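PDB 5Z06: Exo beta-1,2-glucooligosaccharide sophorohydrolase (non-reducing end) from Parabacteroides distasonis ATCC 8503, which hydrolyses linear beta-1,2-glucan and beta-1,2-glucooligosaccharides from the non-reducing end, as an exo-type enzyme, to release sophorose. Local coordinates for residues 11-16 with 47-52. Residues are numbered along the deposited sequence; the frame is centred on the assembly and turned at random.
Sequences FENSLM and AFTPGN. With CA (calcium ion), chain C.
Asn52 and Ser14 are joined by a pair of hydrogen bonds: the backbone N of Ser14 gives a nearly straight hydrogen bond to Asn52 OD1 (2.7 Å), on a lone pair in the carbonyl plane, and Asn52 ND2 returns one of 2.8 Å to Ser14 O, which lies almost in the amide plane. With both ends of the amide held, its rotation is fixed. The CZ edge of the Phe11 ring also abuts Asn52 OD1 (3.4 Å), while Asn13 N sits over the centre of one ring face. Beside this clasp lies the calcium ion. Asn13 CG is anti to its carbonyl carbon (chi1 -81°), and from there OD1 reaches the metal at 2.5 Å while accepting a hydrogen bond from Asn52 N (3.1 Å), the donor tilted 35° from the carbonyl plane. Two loops of an antiparallel beta-sheet meet at this calcium site, one leaving strand 9-11 and the other leading into strand 53-59; both strands pair with strand 169-180, whose Asp175 completes the site with both carboxylate oxygens. Thr49 grips the ion twice, through O and OG1 (each 2.3 Å), and OG1 is also hydrogen-bonded to Asp176. Glu12 O and Asn52 O supply the remaining ligands from the two loops, Asn52 O lying 3.1 Å from Asn13 OD1, a closeness the shared cation probably makes tolerable. The fit slackens toward Gly51, which is exposed and barely covered by 11-16; nearby, Asn13 ND2 makes just a weak, bent bond to Pro50 O (123° at the hydrogen). Glu12, partly exposed, pairs OE2 with Arg238 in a salt bridge.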
ATOM      1  N   PHE A  11     -18.369   5.714  -1.325  1.00 33.14           N
ATOM      2  CA  PHE A  11     -18.469   4.451  -0.642  1.00 33.29           C
ATOM      3  C   PHE A  11     -18.822   3.342  -1.599  1.00 34.13           C
ATOM      4  O   PHE A  11     -19.782   3.462  -2.357  1.00 36.36           O
ATOM      5  CB  PHE A  11     -19.539   4.526   0.432  1.00 32.82           C
ATOM      6  CG  PHE A  11     -19.666   3.270   1.210  1.00 32.11           C
ATOM      7  CD1 PHE A  11     -18.823   3.031   2.276  1.00 30.34           C
ATOM      8  CD2 PHE A  11     -20.605   2.314   0.865  1.00 32.05           C
ATOM      9  CE1 PHE A  11     -18.916   1.868   2.996  1.00 31.46           C
ATOM     10  CE2 PHE A  11     -20.698   1.137   1.586  1.00 32.16           C
ATOM     11  CZ  PHE A  11     -19.858   0.912   2.654  1.00 30.44           C
ATOM     12  N   GLU A  12     -18.050   2.272  -1.559  1.00 32.82           N
ATOM     13  CA  GLU A  12     -18.421   1.015  -2.184  1.00 33.99           C
ATOM     14  C   GLU A  12     -18.620  -0.058  -1.120  1.00 33.09           C
ATOM     15  O   GLU A  12     -19.661  -0.712  -1.071  1.00 32.42           O
ATOM     16  CB  GLU A  12     -17.342   0.580  -3.148  1.00 37.60           C
ATOM     17  CG  GLU A  12     -17.653  -0.733  -3.840  1.00 42.34           C
ATOM     18  CD  GLU A  12     -16.755  -0.954  -5.030  1.00 45.38           C
ATOM     19  OE1 GLU A  12     -15.530  -1.110  -4.830  1.00 47.49           O
ATOM     20  OE2 GLU A  12     -17.284  -0.941  -6.156  1.00 47.35           O
ATOM     21  N   ASN A  13     -17.600  -0.246  -0.296  1.00 33.63           N
ATOM     22  CA  ASN A  13     -17.589  -1.254   0.770  1.00 33.96           C
ATOM     23  C   ASN A  13     -16.647  -0.790   1.854  1.00 30.65           C
ATOM     24  O   ASN A  13     -15.645  -0.151   1.575  1.00 31.51           O
ATOM     25  CB  ASN A  13     -17.100  -2.613   0.231  1.00 33.01           C
ATOM     26  CG  ASN A  13     -18.191  -3.393  -0.477  1.00 32.86           C
ATOM     27  OD1 ASN A  13     -19.305  -3.495   0.023  1.00 33.05           O
ATOM     28  ND2 ASN A  13     -17.877  -3.963  -1.634  1.00 32.44           N
ATOM     29  N   SER A  14     -16.983  -1.098   3.091  1.00 31.33           N
ATOM     30  CA  SER A  14     -16.085  -0.878   4.214  1.00 30.62           C
ATOM     31  C   SER A  14     -15.242  -2.122   4.334  1.00 32.20           C
ATOM     32  O   SER A  14     -15.791  -3.228   4.422  1.00 34.65           O
ATOM     33  CB  SER A  14     -16.866  -0.659   5.492  1.00 28.34           C
ATOM     34  OG  SER A  14     -16.009  -0.318   6.542  1.00 29.35           O
ATOM     35  N   LEU A  15     -13.921  -1.958   4.295  1.00 29.92           N
ATOM     36  CA  LEU A  15     -13.008  -3.068   4.553  1.00 30.93           C
ATOM     37  C   LEU A  15     -13.026  -3.482   6.010  1.00 29.35           C
ATOM     38  O   LEU A  15     -12.648  -4.596   6.331  1.00 30.96           O
ATOM     39  CB  LEU A  15     -11.580  -2.722   4.108  1.00 32.84           C
ATOM     40  CG  LEU A  15     -11.424  -2.439   2.605  1.00 33.13           C
ATOM     41  CD1 LEU A  15      -9.998  -2.054   2.241  1.00 33.54           C
ATOM     42  CD2 LEU A  15     -11.864  -3.657   1.796  1.00 30.94           C
ATOM     43  N   MET A  16     -13.472  -2.593   6.889  1.00 30.65           N
ATOM     44  CA  MET A  16     -13.689  -2.940   8.292  1.00 30.75           C
ATOM     45  C   MET A  16     -15.169  -3.167   8.574  1.00 30.90           C
ATOM     46  O   MET A  16     -16.023  -2.549   7.964  1.00 31.97           O
ATOM     47  CB  MET A  16     -13.137  -1.838   9.209  1.00 29.56           C
ATOM     48  CG  MET A  16     -11.640  -1.636   9.108  1.00 30.72           C
ATOM     49  SD  MET A  16     -10.691  -3.127   9.471  1.00 28.94           S
ATOM     50  CE  MET A  16     -10.067  -2.800  11.112  1.00 29.49           C
ATOM     51  N   ALA A  47     -26.573  -5.185   1.307  1.00 33.15           N
ATOM     52  CA  ALA A  47     -25.658  -4.505   0.436  1.00 34.79           C
ATOM     53  C   ALA A  47     -26.146  -4.663  -0.981  1.00 36.48           C
ATOM     54  O   ALA A  47     -26.660  -5.740  -1.361  1.00 34.78           O
ATOM     55  CB  ALA A  47     -24.260  -5.103   0.557  1.00 32.34           C
ATOM     56  N   PHE A  48     -25.954  -3.605  -1.769  1.00 35.42           N
ATOM     57  CA  PHE A  48     -26.020  -3.750  -3.205  1.00 35.55           C
ATOM     58  C   PHE A  48     -24.731  -4.389  -3.738  1.00 33.92           C
ATOM     59  O   PHE A  48     -24.777  -5.493  -4.256  1.00 33.01           O
ATOM     60  CB  PHE A  48     -26.300  -2.435  -3.922  1.00 37.52           C
ATOM     61  CG  PHE A  48     -26.525  -2.644  -5.367  1.00 40.63           C
ATOM     62  CD1 PHE A  48     -27.752  -3.144  -5.797  1.00 40.95           C
ATOM     63  CD2 PHE A  48     -25.488  -2.494  -6.285  1.00 37.61           C
ATOM     64  CE1 PHE A  48     -27.968  -3.429  -7.125  1.00 40.61           C
ATOM     65  CE2 PHE A  48     -25.702  -2.773  -7.616  1.00 39.22           C
ATOM     66  CZ  PHE A  48     -26.943  -3.236  -8.037  1.00 40.64           C
ATOM     67  N   THR A  49     -23.591  -3.696  -3.648  1.00 33.07           N
ATOM     68  CA  THR A  49     -22.300  -4.375  -3.857  1.00 31.07           C
ATOM     69  C   THR A  49     -21.990  -5.119  -2.577  1.00 31.47           C
ATOM     70  O   THR A  49     -21.803  -4.488  -1.537  1.00 27.36           O
ATOM     71  CB  THR A  49     -21.121  -3.471  -4.161  1.00 29.34           C
ATOM     72  OG1 THR A  49     -21.101  -2.393  -3.235  1.00 28.26           O
ATOM     73  CG2 THR A  49     -21.196  -2.979  -5.571  1.00 29.42           C
ATOM     74  N   PRO A  50     -21.961  -6.457  -2.651  1.00 33.23           N
ATOM     75  CA  PRO A  50     -21.748  -7.235  -1.479  1.00 34.45           C
ATOM     76  C   PRO A  50     -20.456  -6.931  -0.768  1.00 38.54           C
ATOM     77  O   PRO A  50     -19.479  -6.370  -1.327  1.00 33.68           O
ATOM     78  CB  PRO A  50     -21.707  -8.666  -2.000  1.00 34.22           C
ATOM     79  CG  PRO A  50     -21.317  -8.525  -3.412  1.00 34.51           C
ATOM     80  CD  PRO A  50     -22.082  -7.326  -3.833  1.00 34.06           C
ATOM     81  N   GLY A  51     -20.488  -7.454   0.446  1.00 41.00           N
ATOM     82  CA  GLY A  51     -19.772  -6.973   1.545  1.00 36.42           C
ATOM     83  C   GLY A  51     -20.893  -6.287   2.308  1.00 34.43           C
ATOM     84  O   GLY A  51     -21.678  -6.913   3.009  1.00 31.26           O
ATOM     85  N   ASN A  52     -20.981  -4.977   2.137  1.00 31.77           N
ATOM     86  CA  ASN A  52     -21.688  -4.184   3.092  1.00 30.18           C
ATOM     87  C   ASN A  52     -22.171  -2.875   2.526  1.00 29.75           C
ATOM     88  O   ASN A  52     -21.860  -2.487   1.390  1.00 30.41           O
ATOM     89  CB  ASN A  52     -20.818  -3.997   4.343  1.00 30.81           C
ATOM     90  CG  ASN A  52     -19.458  -3.416   4.030  1.00 32.46           C
ATOM     91  OD1 ASN A  52     -19.356  -2.391   3.370  1.00 33.30           O
ATOM     92  ND2 ASN A  52     -18.410  -4.063   4.507  1.00 31.14           N
TER
HETATM   93 CA    CA C 801     -21.253  -2.321  -0.899  1.00 31.11          CA